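Alr3699 protein (Nostoc sp., PDB 4XSO) is a two-domain protein of the GT-B glycosyltransferase clan, in which two Rossmann-like domains face each other across a cleft. Local coordinates at residues I28-R33 with E51-P56; N157-Q162 with T175-N180; N206-H211 with Q234-L239; A313-A318 with T331-S336. One frame throughout, in Å; residues are numbered along the deposited sequence.

Contact 1. Residues I28-R33 with E51-P56; sequences IAKPYR and EQHHIP
R33 reaches across to H53 and H54 with its guanidinium, and its NH2 lies 2.7 Å from the carbonyl O of H53. The hydrogen bond is weak despite its length, because the N-H...O angle is only 120°. Beside it, the CB of H54 sits 3.8 Å above the guanidinium plane and over its centre, so that one face of the cation rests on an aliphatic carbon. The H54 imidazole runs alongside the arginine in the same direction, its plane turned 77° from that of the guanidinium, and NH2 lies at the ring edge. The reach starts from an R33 CG set between backbone N and carbonyl carbon (chi1 79°), from which the chain runs extended to NE.

Both segments span the C-terminal ends of helices 20-29 and 45-52 and the loops after them, in the Rossmann-like N-terminal domain, each leading into a strand of its parallel sheet. Helix 45-52 ends in a Schellman motif with H54, at positive phi, as the C-prime residue; this turn brings the H53 carbonyl and H54 CB to the arginine.

Closer to the backbone the contact turns apolar: R33 CB lies 4.0 Å from I55 CG1, and A29 CB meets I55 CD1 at 4.2 Å. K30 crosses I55 at about a right angle, its CG near CD1, while its NZ stands 3.9 Å from CD2 of the H53 ring. R33 O approaches CD of P56. H53 is tied back by ND1 to the carbonyl of L49. Beneath, I55 packs on V38 of strand 36-40 and A29 on F11 of strand 9-13.

Contact 2. Residues N157-Q162 with T175-N180; sequences NSQASQ and TKVIYN. With GOL (glycerol), chain D.
NE2 of Q162 makes two hydrogen bonds, donating to T175 OG1 at 2.8 Å, nearly straight (161°) and close to the amide plane, and to O3 of a glycerol at 3.3 Å. T175 OG1 is bonded to A172 O as well. CG anti to the backbone N (chi1 179°) and an extended chain carry CD of Q162 toward strand 175-177, crossing V177 at about a right angle; Q162 OE1 lies 3.2 Å from V177 CG2.

The glycerol, probably from the crystallisation liquor, lies over V177: its O1 donates to V177 O and receives K176 NZ, while V177 N reaches O2. V177 CG1 stands 3.9 Å above one face of the Y179 ring, toward the rim. N157 O meets that ring at its edge, 3.2 Å from CD1.

S158 caps helix 159-167, its OG accepting from S161 N at 2.9 Å, and the same OG is hydrogen-bonded to P295 O. E320 of the C-terminal domain binds Q159 N, A160 N and Y179 OH. The contact joins the helix and second strand of the beta-alpha-beta unit 153-156, 159-167, 175-177 at the sheet edge, with the helix N terminus turned to the other domain, consistent with the cleft of a GT-B fold.

Contact 3. Residues N206-H211 with Q234-L239; sequences NFVVGH and QVTAIL
Q234 meets N206 and F207 through its carbonyl O, which takes F207 N at 2.8 Å from well above the carbonyl plane and a weak bond from N206 ND2. V235 follows, with CG1 4.0 Å from V209 CG2 and CG2 near F207 CB; its CA sends a C-H toward F207 O. T236 N then donates to that same F207 O, and T236 O takes V209 N at 2.9 Å, almost straight at 167°. On the other face T236 crosses N206 at about a right angle, CG2 against the asparagine CG at 3.7 Å. Its OG1, turned between backbone N and carbonyl carbon (chi1 64°), lies near N206 CB and V208 CG2, buried and without a polar partner in the model.

The pairing is the parallel register of a beta-alpha-beta unit, strands 207-212 and 235-240 joined through helix 221-228 in the Rossmann-like C-terminal domain. A237 sets its CA 3.2 Å from V209 O, and L228 of that helix packs on its side chain. I238 N bonds to V209 O. I238 CG1 settles 3.6 Å from G210 CA, and I238 CG2 touches V208 CG1. I238 O receives H211 N. Last, L239 CD2 packs on H211 CB at 3.8 Å, while the imidazole NE2 is held by T289 OG1.

Contact 4. Residues A313-A318 with T331-S336; sequences AKAGGA and TTPGES
K314 and T331 share the one hydrogen bond across the contact, from K314 N to T331 O at 2.7 Å, with an N-H...O angle of 163° and the donor tilted 32° from the carbonyl plane. The same oxygen collects a C-H contact from A313 CA at 3.4 Å, and K314 CB lies beside it at 3.5 Å. This bond is part of the parallel bridge of A313 with T331, which T331 completes through its backbone bond to A312; the bridge links strand 310-313 to strand 329-331, the edge of the C-terminal domain's sheet.

Apolar contact centres on P333. Its CB meets A313 CB at 4.0 Å and its CG meets A315 CB at 3.9 Å, so the ring lies against two alanine methyl groups. Its CD sits 3.5 Å from K314 O.

Turns set the two loops. K314 is the centre of an inverse gamma turn, followed by a type II' turn from A315 to A318 with G316 at positive phi. In 331-336, a type II turn from T332 to E335 carries G334 at positive phi and leads to E335, the N-cap of helix 336-348.

The chemistry is largely independent of side-chain polarity: one main-chain bond fixes the register at the strand ends, and P333 packs on the methyl groups of A313 and A315.

From the N terminus, contact 1 closes a loop through strand 36-40 and joins the ends of two helices of the N-terminal domain. Contact 2 then closes the crossover from strand 153-156 to 175-177 at the edge of the same sheet; segments of both pack on helix 370-382. In the C-terminal domain, contact 3 closes the crossover around helix 221-228, and contact 4 links the loops following two strands near the edge of the second sheet. All four follow in series; none nests or crosses. Contacts 2 and 4 touch across the domain boundary, A160 CB lying 3.7 Å from G316 C, whereas contacts 2 and 3 lie on opposite sides of the chain's centre, about 32 Å between centres.

Contact 1. Residues I28-R33 with E51-P56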
loop_
_atom_site.group_PDB
_atom_site.type_symbol
_atom_site.label_atom_id
_atom_site.label_comp_id
_atom_site.label_asym_id
_atom_site.label_seq_id
_atom_site.Cartn_x
_atom_site.Cartn_y
_atom_site.Cartn_z
ATOM N N ILE A 28 -3.361 24.004 -12.379
ATOM C CA ILE A 28 -2.341 23.053 -12.921
ATOM C C ILE A 28 -2.977 22.069 -13.929
ATOM O O ILE A 28 -2.431 21.832 -14.970
ATOM C CB ILE A 28 -1.676 22.297 -11.768
ATOM C CG1 ILE A 28 -0.834 23.213 -10.881
ATOM C CG2 ILE A 28 -0.794 21.202 -12.284
ATOM C CD1 ILE A 28 -0.659 22.648 -9.480
ATOM N N ALA A 29 -4.181 21.589 -13.616
ATOM C CA ALA A 29 -4.892 20.593 -14.375
ATOM C C ALA A 29 -5.623 21.060 -15.659
ATOM O O ALA A 29 -5.755 20.285 -16.639
ATOM C CB ALA A 29 -5.862 19.909 -13.449
ATOM N N LYS A 30 -6.037 22.318 -15.713
ATOM C CA LYS A 30 -6.837 22.782 -16.834
ATOM C C LYS A 30 -6.240 22.547 -18.190
ATOM O O LYS A 30 -6.967 22.134 -19.068
ATOM C CB LYS A 30 -7.247 24.281 -16.707
ATOM C CG LYS A 30 -8.646 24.474 -16.110
ATOM C CD LYS A 30 -9.157 25.924 -16.169
ATOM C CE LYS A 30 -8.544 26.817 -15.096
ATOM N NZ LYS A 30 -9.224 28.139 -14.961
ATOM N N PRO A 31 -4.918 22.804 -18.367
ATOM C CA PRO A 31 -4.274 22.571 -19.639
ATOM C C PRO A 31 -4.315 21.105 -20.044
ATOM O O PRO A 31 -4.058 20.788 -21.228
ATOM C CB PRO A 31 -2.821 23.027 -19.420
ATOM C CG PRO A 31 -2.887 23.945 -18.268
ATOM C CD PRO A 31 -4.020 23.477 -17.414
ATOM N N TYR A 32 -4.619 20.231 -19.085
ATOM C CA TYR A 32 -4.507 18.762 -19.346
ATOM C C TYR A 32 -5.881 18.115 -19.269
ATOM O O TYR A 32 -6.004 16.884 -19.300
ATOM C CB TYR A 32 -3.571 18.080 -18.306
ATOM C CG TYR A 32 -2.220 18.661 -18.370
ATOM C CD1 TYR A 32 -1.337 18.268 -19.392
ATOM C CD2 TYR A 32 -1.782 19.571 -17.409
ATOM C CE1 TYR A 32 -0.068 18.818 -19.521
ATOM C CE2 TYR A 32 -0.506 20.121 -17.498
ATOM C CZ TYR A 32 0.346 19.746 -18.550
ATOM O OH TYR A 32 1.569 20.352 -18.689
ATOM N N ARG A 33 -6.926 18.939 -19.216
ATOM C CA ARG A 33 -8.183 18.429 -18.891
ATOM C C ARG A 33 -8.776 17.468 -19.947
ATOM O O ARG A 33 -9.712 16.780 -19.597
ATOM C CB ARG A 33 -9.170 19.523 -18.461
ATOM C CG ARG A 33 -9.771 20.286 -19.584
ATOM C CD ARG A 33 -10.677 21.342 -19.035
ATOM N NE ARG A 33 -11.359 21.976 -20.141
ATOM C CZ ARG A 33 -12.082 23.084 -20.041
ATOM N NH1 ARG A 33 -12.682 23.555 -21.123
ATOM N NH2 ARG A 33 -12.231 23.711 -18.874
ATOM N N GLU A 51 -15.784 19.787 -11.627
ATOM C CA GLU A 51 -16.808 19.601 -12.643
ATOM C C GLU A 51 -17.181 20.929 -13.320
ATOM O O GLU A 51 -17.203 21.038 -14.571
ATOM C CB GLU A 51 -18.039 18.948 -12.002
ATOM C CG GLU A 51 -17.850 17.473 -11.648
ATOM C CD GLU A 51 -18.926 16.954 -10.706
ATOM O OE1 GLU A 51 -19.699 17.767 -10.143
ATOM O OE2 GLU A 51 -18.953 15.746 -10.462
ATOM N N GLN A 52 -17.331 21.977 -12.528
ATOM C CA GLN A 52 -17.610 23.305 -13.098
ATOM C C GLN A 52 -16.534 23.735 -14.079
ATOM O O GLN A 52 -16.767 24.582 -14.923
ATOM C CB GLN A 52 -17.716 24.365 -11.991
ATOM C CG GLN A 52 -18.897 24.111 -11.010
ATOM C CD GLN A 52 -19.041 25.196 -9.950
ATOM O OE1 GLN A 52 -18.158 26.040 -9.801
ATOM N NE2 GLN A 52 -20.158 25.166 -9.199
ATOM N N HIS A 53 -15.327 23.214 -13.919
ATOM C CA HIS A 53 -14.234 23.573 -14.804
ATOM C C HIS A 53 -13.975 22.499 -15.860
ATOM O O HIS A 53 -12.967 22.561 -16.512
ATOM C CB HIS A 53 -12.961 23.844 -13.980
ATOM C CG HIS A 53 -12.944 25.182 -13.298
ATOM N ND1 HIS A 53 -13.353 25.363 -11.988
ATOM C CD2 HIS A 53 -12.533 26.398 -13.736
ATOM C CE1 HIS A 53 -13.185 26.627 -11.646
ATOM N NE2 HIS A 53 -12.702 27.280 -12.693
ATOM N N HIS A 54 -14.889 21.539 -16.037
ATOM C CA HIS A 54 -14.764 20.437 -17.004
ATOM C C HIS A 54 -13.537 19.523 -16.765
ATOM O O HIS A 54 -13.032 18.882 -17.693
ATOM C CB HIS A 54 -14.855 20.908 -18.483
ATOM C CG HIS A 54 -16.034 21.789 -18.745
ATOM N ND1 HIS A 54 -17.320 21.301 -18.812
ATOM C CD2 HIS A 54 -16.131 23.137 -18.863
ATOM C CE1 HIS A 54 -18.163 22.305 -18.955
ATOM N NE2 HIS A 54 -17.465 23.430 -18.996
ATOM N N ILE A 55 -13.117 19.416 -15.504
ATOM C CA ILE A 55 -11.992 18.575 -15.184
ATOM C C ILE A 55 -12.557 17.265 -14.691
ATOM O O ILE A 55 -13.234 17.227 -13.690
ATOM C CB ILE A 55 -11.068 19.222 -14.178
ATOM C CG1 ILE A 55 -10.493 20.474 -14.765
ATOM C CG2 ILE A 55 -9.855 18.318 -13.842
ATOM C CD1 ILE A 55 -9.815 21.321 -13.733
ATOM N N PRO A 56 -12.188 16.155 -15.365
ATOM C CA PRO A 56 -12.733 14.905 -14.922
ATOM C C PRO A 56 -12.307 14.639 -13.478
ATOM O O PRO A 56 -11.137 14.878 -13.113
ATOM C CB PRO A 56 -12.169 13.886 -15.880
ATOM C CG PRO A 56 -11.775 14.658 -17.098
ATOM C CD PRO A 56 -11.348 16.020 -16.563
#

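Contact 2. Residues N157-Q162 with T175-N180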
loop_
_atom_site.group_PDB
_atom_site.type_symbol
_atom_site.label_atom_id
_atom_site.label_comp_id
_atom_site.label_asym_id
_atom_site.label_seq_id
_atom_site.Cartn_x
_atom_site.Cartn_y
_atom_site.Cartn_z
ATOM N N ASN A 157 6.183 24.639 -3.846
ATOM C CA ASN A 157 5.503 25.897 -4.149
ATOM C C ASN A 157 6.264 27.103 -3.661
ATOM O O ASN A 157 5.968 28.268 -3.998
ATOM C CB ASN A 157 4.061 25.845 -3.671
ATOM C CG ASN A 157 3.939 25.743 -2.128
ATOM O OD1 ASN A 157 4.942 25.560 -1.406
ATOM N ND2 ASN A 157 2.702 25.897 -1.636
ATOM N N SER A 158 7.380 26.847 -2.992
ATOM C CA SER A 158 8.191 27.939 -2.501
ATOM C C SER A 158 9.538 27.388 -2.004
ATOM O O SER A 158 9.670 26.183 -1.719
ATOM C CB SER A 158 7.468 28.632 -1.356
ATOM O OG SER A 158 7.463 27.791 -0.222
ATOM N N GLN A 159 10.536 28.263 -1.997
ATOM C CA GLN A 159 11.804 27.988 -1.274
ATOM C C GLN A 159 11.632 27.533 0.210
ATOM O O GLN A 159 12.300 26.600 0.623
ATOM C CB GLN A 159 12.791 29.150 -1.399
ATOM C CG GLN A 159 13.248 29.299 -2.855
ATOM C CD GLN A 159 14.199 30.481 -3.180
ATOM O OE1 GLN A 159 14.311 31.455 -2.446
ATOM N NE2 GLN A 159 14.845 30.390 -4.329
ATOM N N ALA A 160 10.671 28.103 0.908
ATOM C CA ALA A 160 10.292 27.722 2.278
ATOM C C ALA A 160 9.803 26.256 2.382
ATOM O O ALA A 160 10.296 25.484 3.230
ATOM C CB ALA A 160 9.184 28.636 2.771
ATOM N N SER A 161 8.926 25.854 1.454
ATOM C CA SER A 161 8.480 24.496 1.394
ATOM C C SER A 161 9.640 23.598 1.012
ATOM O O SER A 161 9.788 22.486 1.544
ATOM C CB SER A 161 7.271 24.293 0.453
ATOM O OG SER A 161 6.175 25.034 0.970
ATOM N N GLN A 162 10.427 24.026 0.053
ATOM C CA GLN A 162 11.528 23.206 -0.426
ATOM C C GLN A 162 12.518 23.004 0.707
ATOM O O GLN A 162 13.039 21.935 0.881
ATOM C CB GLN A 162 12.223 23.913 -1.585
ATOM C CG GLN A 162 13.435 23.199 -2.201
ATOM C CD GLN A 162 14.113 24.087 -3.223
ATOM O OE1 GLN A 162 14.252 25.267 -3.009
ATOM N NE2 GLN A 162 14.501 23.532 -4.325
ATOM N N THR A 175 14.178 18.276 -6.044
ATOM C CA THR A 175 13.200 19.329 -5.813
ATOM C C THR A 175 13.374 20.390 -6.869
ATOM O O THR A 175 14.445 20.532 -7.372
ATOM C CB THR A 175 13.341 20.042 -4.433
ATOM O OG1 THR A 175 14.605 20.710 -4.341
ATOM C CG2 THR A 175 13.186 19.050 -3.299
ATOM N N LYS A 176 12.294 21.078 -7.194
ATOM C CA LYS A 176 12.296 22.203 -8.055
ATOM C C LYS A 176 11.214 23.121 -7.522
ATOM O O LYS A 176 10.088 22.669 -7.308
ATOM C CB LYS A 176 11.892 21.810 -9.459
ATOM C CG LYS A 176 11.928 23.044 -10.385
ATOM C CD LYS A 176 11.726 22.735 -11.852
ATOM C CE LYS A 176 11.254 24.007 -12.577
ATOM N NZ LYS A 176 12.154 25.187 -12.439
ATOM N N VAL A 177 11.476 24.413 -7.430
ATOM C CA VAL A 177 10.495 25.339 -6.952
ATOM C C VAL A 177 9.662 25.835 -8.143
ATOM O O VAL A 177 10.243 26.232 -9.097
ATOM C CB VAL A 177 11.098 26.557 -6.194
ATOM C CG1 VAL A 177 10.085 27.616 -5.954
ATOM C CG2 VAL A 177 11.737 26.116 -4.855
ATOM N N ILE A 178 8.344 25.743 -8.090
ATOM C CA ILE A 178 7.468 26.354 -9.126
ATOM C C ILE A 178 6.356 27.005 -8.334
ATOM O O ILE A 178 5.646 26.362 -7.591
ATOM C CB ILE A 178 6.879 25.362 -10.120
ATOM C CG1 ILE A 178 7.962 24.646 -10.892
ATOM C CG2 ILE A 178 5.962 26.077 -11.133
ATOM C CD1 ILE A 178 7.402 23.657 -11.874
ATOM N N TYR A 179 6.221 28.331 -8.498
ATOM C CA TYR A 179 5.297 29.142 -7.704
ATOM C C TYR A 179 3.877 28.897 -8.280
ATOM O O TYR A 179 3.738 28.411 -9.373
ATOM C CB TYR A 179 5.752 30.603 -7.833
ATOM C CG TYR A 179 7.053 30.940 -7.099
ATOM C CD1 TYR A 179 7.163 30.688 -5.725
ATOM C CD2 TYR A 179 8.115 31.617 -7.713
ATOM C CE1 TYR A 179 8.314 31.006 -4.997
ATOM C CE2 TYR A 179 9.296 31.951 -6.952
ATOM C CZ TYR A 179 9.376 31.646 -5.595
ATOM O OH TYR A 179 10.521 31.935 -4.740
ATOM N N ASN A 180 2.837 29.230 -7.511
ATOM C CA ASN A 180 1.451 29.291 -7.953
ATOM C C ASN A 180 1.316 30.337 -9.090
ATOM O O ASN A 180 2.018 31.376 -9.145
ATOM C CB ASN A 180 0.544 29.686 -6.785
ATOM C CG ASN A 180 0.335 28.590 -5.738
ATOM O OD1 ASN A 180 1.139 27.665 -5.555
ATOM N ND2 ASN A 180 -0.695 28.763 -4.967
HETATM C C1 GOL D . 13.753 27.040 -8.630
HETATM O O1 GOL D . 13.041 26.221 -9.634
HETATM C C2 GOL D . 14.206 26.345 -7.311
HETATM O O2 GOL D . 14.583 25.062 -7.681
HETATM C C3 GOL D . 15.360 27.006 -6.496
HETATM O O3 GOL D . 16.139 25.959 -5.836
#

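Contact 3. Residues N206-H211 with Q234-L239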
loop_
_atom_site.group_PDB
_atom_site.type_symbol
_atom_site.label_atom_id
_atom_site.label_comp_id
_atom_site.label_asym_id
_atom_site.label_seq_id
_atom_site.Cartn_x
_atom_site.Cartn_y
_atom_site.Cartn_z
ATOM N N ASN A 206 -12.472 56.957 3.867
ATOM C CA ASN A 206 -11.560 56.280 4.778
ATOM C C ASN A 206 -10.222 55.799 4.133
ATOM O O ASN A 206 -10.118 55.643 2.892
ATOM C CB ASN A 206 -12.249 55.045 5.342
ATOM C CG ASN A 206 -13.467 55.377 6.159
ATOM O OD1 ASN A 206 -14.539 54.809 5.955
ATOM N ND2 ASN A 206 -13.294 56.238 7.122
ATOM N N PHE A 207 -9.257 55.484 4.993
ATOM C CA PHE A 207 -8.087 54.689 4.587
ATOM C C PHE A 207 -8.415 53.255 4.948
ATOM O O PHE A 207 -8.499 52.882 6.131
ATOM C CB PHE A 207 -6.793 55.150 5.262
ATOM C CG PHE A 207 -5.550 54.538 4.698
ATOM C CD1 PHE A 207 -5.122 53.288 5.143
ATOM C CD2 PHE A 207 -4.837 55.181 3.672
ATOM C CE1 PHE A 207 -4.010 52.699 4.606
ATOM C CE2 PHE A 207 -3.684 54.602 3.152
ATOM C CZ PHE A 207 -3.264 53.358 3.633
ATOM N N VAL A 208 -8.617 52.444 3.916
ATOM C CA VAL A 208 -9.139 51.129 4.086
ATOM C C VAL A 208 -8.037 50.053 4.022
ATOM O O VAL A 208 -7.370 49.860 3.012
ATOM C CB VAL A 208 -10.198 50.850 3.003
ATOM C CG1 VAL A 208 -10.701 49.418 3.095
ATOM C CG2 VAL A 208 -11.372 51.808 3.116
ATOM N N VAL A 209 -7.909 49.323 5.101
ATOM C CA VAL A 209 -7.047 48.176 5.168
ATOM C C VAL A 209 -7.874 46.917 5.063
ATOM O O VAL A 209 -8.759 46.656 5.905
ATOM C CB VAL A 209 -6.275 48.098 6.493
ATOM C CG1 VAL A 209 -5.317 46.920 6.459
ATOM C CG2 VAL A 209 -5.510 49.377 6.744
ATOM N N GLY A 210 -7.583 46.084 4.062
ATOM C CA GLY A 210 -8.371 44.884 3.827
ATOM C C GLY A 210 -7.604 43.658 4.283
ATOM O O GLY A 210 -6.380 43.544 4.072
ATOM N N HIS A 211 -8.330 42.713 4.872
ATOM C CA HIS A 211 -7.772 41.465 5.269
ATOM C C HIS A 211 -8.638 40.396 4.627
ATOM O O HIS A 211 -9.862 40.398 4.834
ATOM C CB HIS A 211 -7.857 41.391 6.806
ATOM C CG HIS A 211 -7.049 40.294 7.409
ATOM N ND1 HIS A 211 -7.410 38.966 7.333
ATOM C CD2 HIS A 211 -5.874 40.320 8.077
ATOM C CE1 HIS A 211 -6.491 38.223 7.937
ATOM N NE2 HIS A 211 -5.541 39.026 8.369
ATOM N N GLN A 234 -9.442 57.879 10.591
ATOM C CA GLN A 234 -9.911 57.612 9.259
ATOM C C GLN A 234 -9.512 56.197 8.749
ATOM O O GLN A 234 -10.043 55.751 7.703
ATOM C CB GLN A 234 -9.477 58.702 8.262
ATOM C CG GLN A 234 -8.031 58.654 7.768
ATOM C CD GLN A 234 -7.082 59.278 8.759
ATOM O OE1 GLN A 234 -7.426 59.437 9.929
ATOM N NE2 GLN A 234 -5.883 59.640 8.301
ATOM N N VAL A 235 -8.666 55.474 9.513
ATOM C CA VAL A 235 -8.312 54.112 9.166
ATOM C C VAL A 235 -9.388 53.151 9.597
ATOM O O VAL A 235 -9.646 52.956 10.816
ATOM C CB VAL A 235 -6.951 53.647 9.768
ATOM C CG1 VAL A 235 -6.623 52.212 9.320
ATOM C CG2 VAL A 235 -5.821 54.588 9.379
ATOM N N THR A 236 -9.950 52.450 8.600
ATOM C CA THR A 236 -10.897 51.339 8.859
ATOM C C THR A 236 -10.452 50.029 8.216
ATOM O O THR A 236 -9.738 50.008 7.187
ATOM C CB THR A 236 -12.297 51.598 8.288
ATOM O OG1 THR A 236 -12.198 51.664 6.883
ATOM C CG2 THR A 236 -12.850 52.842 8.754
ATOM N N ALA A 237 -10.856 48.934 8.848
ATOM C CA ALA A 237 -10.507 47.610 8.382
ATOM C C ALA A 237 -11.748 46.909 7.784
ATOM O O ALA A 237 -12.845 47.057 8.288
ATOM C CB ALA A 237 -9.889 46.831 9.520
ATOM N N ILE A 238 -11.588 46.240 6.636
ATOM C CA ILE A 238 -12.598 45.342 6.140
ATOM C C ILE A 238 -12.041 43.978 6.257
ATOM O O ILE A 238 -10.897 43.705 5.821
ATOM C CB ILE A 238 -13.090 45.657 4.681
ATOM C CG1 ILE A 238 -11.953 45.558 3.680
ATOM C CG2 ILE A 238 -13.698 47.050 4.578
ATOM C CD1 ILE A 238 -12.449 45.531 2.236
ATOM N N LEU A 239 -12.820 43.107 6.894
ATOM C CA LEU A 239 -12.494 41.681 7.049
ATOM C C LEU A 239 -13.395 40.904 6.100
ATOM O O LEU A 239 -14.641 40.917 6.222
ATOM C CB LEU A 239 -12.695 41.182 8.481
ATOM C CG LEU A 239 -12.013 42.065 9.544
ATOM C CD1 LEU A 239 -12.111 41.362 10.884
ATOM C CD2 LEU A 239 -10.586 42.303 9.275
#

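Contact 4. Residues A313-A318 with T331-S336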
loop_
_atom_site.group_PDB
_atom_site.type_symbol
_atom_site.label_atom_id
_atom_site.label_comp_id
_atom_site.label_asym_id
_atom_site.label_seq_id
_atom_site.Cartn_x
_atom_site.Cartn_y
_atom_site.Cartn_z
ATOM N N ALA A 313 3.257 39.256 6.895
ATOM C CA ALA A 313 3.994 38.786 8.064
ATOM C C ALA A 313 5.260 38.131 7.535
ATOM O O ALA A 313 5.200 37.398 6.549
ATOM C CB ALA A 313 3.127 37.819 8.886
ATOM N N LYS A 314 6.413 38.485 8.105
ATOM C CA LYS A 314 7.709 38.004 7.670
ATOM C C LYS A 314 8.009 36.583 8.168
ATOM O O LYS A 314 8.734 36.386 9.171
ATOM C CB LYS A 314 8.787 38.963 8.128
ATOM C CG LYS A 314 10.114 38.741 7.459
ATOM C CD LYS A 314 11.224 39.679 7.935
ATOM C CE LYS A 314 12.591 39.128 7.506
ATOM N NZ LYS A 314 13.452 40.164 6.869
ATOM N N ALA A 315 7.434 35.617 7.454
ATOM C CA ALA A 315 7.587 34.181 7.686
ATOM C C ALA A 315 7.200 33.356 6.426
ATOM O O ALA A 315 6.420 33.827 5.552
ATOM C CB ALA A 315 6.735 33.750 8.869
ATOM N N GLY A 316 7.785 32.154 6.322
ATOM C CA GLY A 316 7.475 31.231 5.246
ATOM C C GLY A 316 7.602 31.843 3.878
ATOM O O GLY A 316 8.513 32.565 3.631
ATOM N N GLY A 317 6.635 31.599 3.014
ATOM C CA GLY A 317 6.716 32.013 1.635
ATOM C C GLY A 317 6.726 33.511 1.416
ATOM O O GLY A 317 7.311 33.969 0.404
ATOM N N ALA A 318 6.133 34.272 2.363
ATOM C CA ALA A 318 5.995 35.742 2.236
ATOM C C ALA A 318 7.309 36.438 1.967
ATOM O O ALA A 318 7.411 37.384 1.170
ATOM C CB ALA A 318 5.367 36.333 3.507
ATOM N N THR A 331 6.583 42.638 8.054
ATOM C CA THR A 331 6.686 42.898 9.492
ATOM C C THR A 331 6.736 41.608 10.288
ATOM O O THR A 331 6.229 40.571 9.863
ATOM C CB THR A 331 5.444 43.656 9.974
ATOM O OG1 THR A 331 4.290 42.865 9.677
ATOM C CG2 THR A 331 5.328 44.966 9.269
ATOM N N THR A 332 7.294 41.695 11.492
ATOM C CA THR A 332 7.451 40.539 12.342
ATOM C C THR A 332 6.136 39.918 12.698
ATOM O O THR A 332 5.300 40.585 13.219
ATOM C CB THR A 332 8.081 40.981 13.657
ATOM O OG1 THR A 332 9.303 41.685 13.372
ATOM C CG2 THR A 332 8.320 39.783 14.553
ATOM N N PRO A 333 5.943 38.609 12.469
ATOM C CA PRO A 333 4.606 38.121 12.779
ATOM C C PRO A 333 4.221 38.285 14.250
ATOM O O PRO A 333 5.060 38.146 15.127
ATOM C CB PRO A 333 4.637 36.638 12.386
ATOM C CG PRO A 333 5.838 36.465 11.565
ATOM C CD PRO A 333 6.797 37.567 11.878
ATOM N N GLY A 334 2.943 38.571 14.471
ATOM C CA GLY A 334 2.359 38.754 15.787
ATOM C C GLY A 334 2.556 40.129 16.407
ATOM O O GLY A 334 2.044 40.355 17.491
ATOM N N GLU A 335 3.315 41.031 15.751
ATOM C CA GLU A 335 3.614 42.367 16.310
ATOM C C GLU A 335 2.751 43.513 15.716
ATOM O O GLU A 335 3.031 44.059 14.633
ATOM C CB GLU A 335 5.095 42.678 16.155
ATOM C CG GLU A 335 5.988 41.498 16.493
ATOM C CD GLU A 335 6.171 41.255 17.993
ATOM O OE1 GLU A 335 5.164 41.204 18.729
ATOM O OE2 GLU A 335 7.344 41.096 18.423
ATOM N N SER A 336 1.750 43.927 16.464
ATOM C CA SER A 336 0.777 44.866 15.975
ATOM C C SER A 336 1.309 46.254 15.856
ATOM O O SER A 336 0.818 47.035 15.003
ATOM C CB SER A 336 -0.513 44.831 16.820
ATOM O OG SER A 336 -0.278 45.215 18.168
#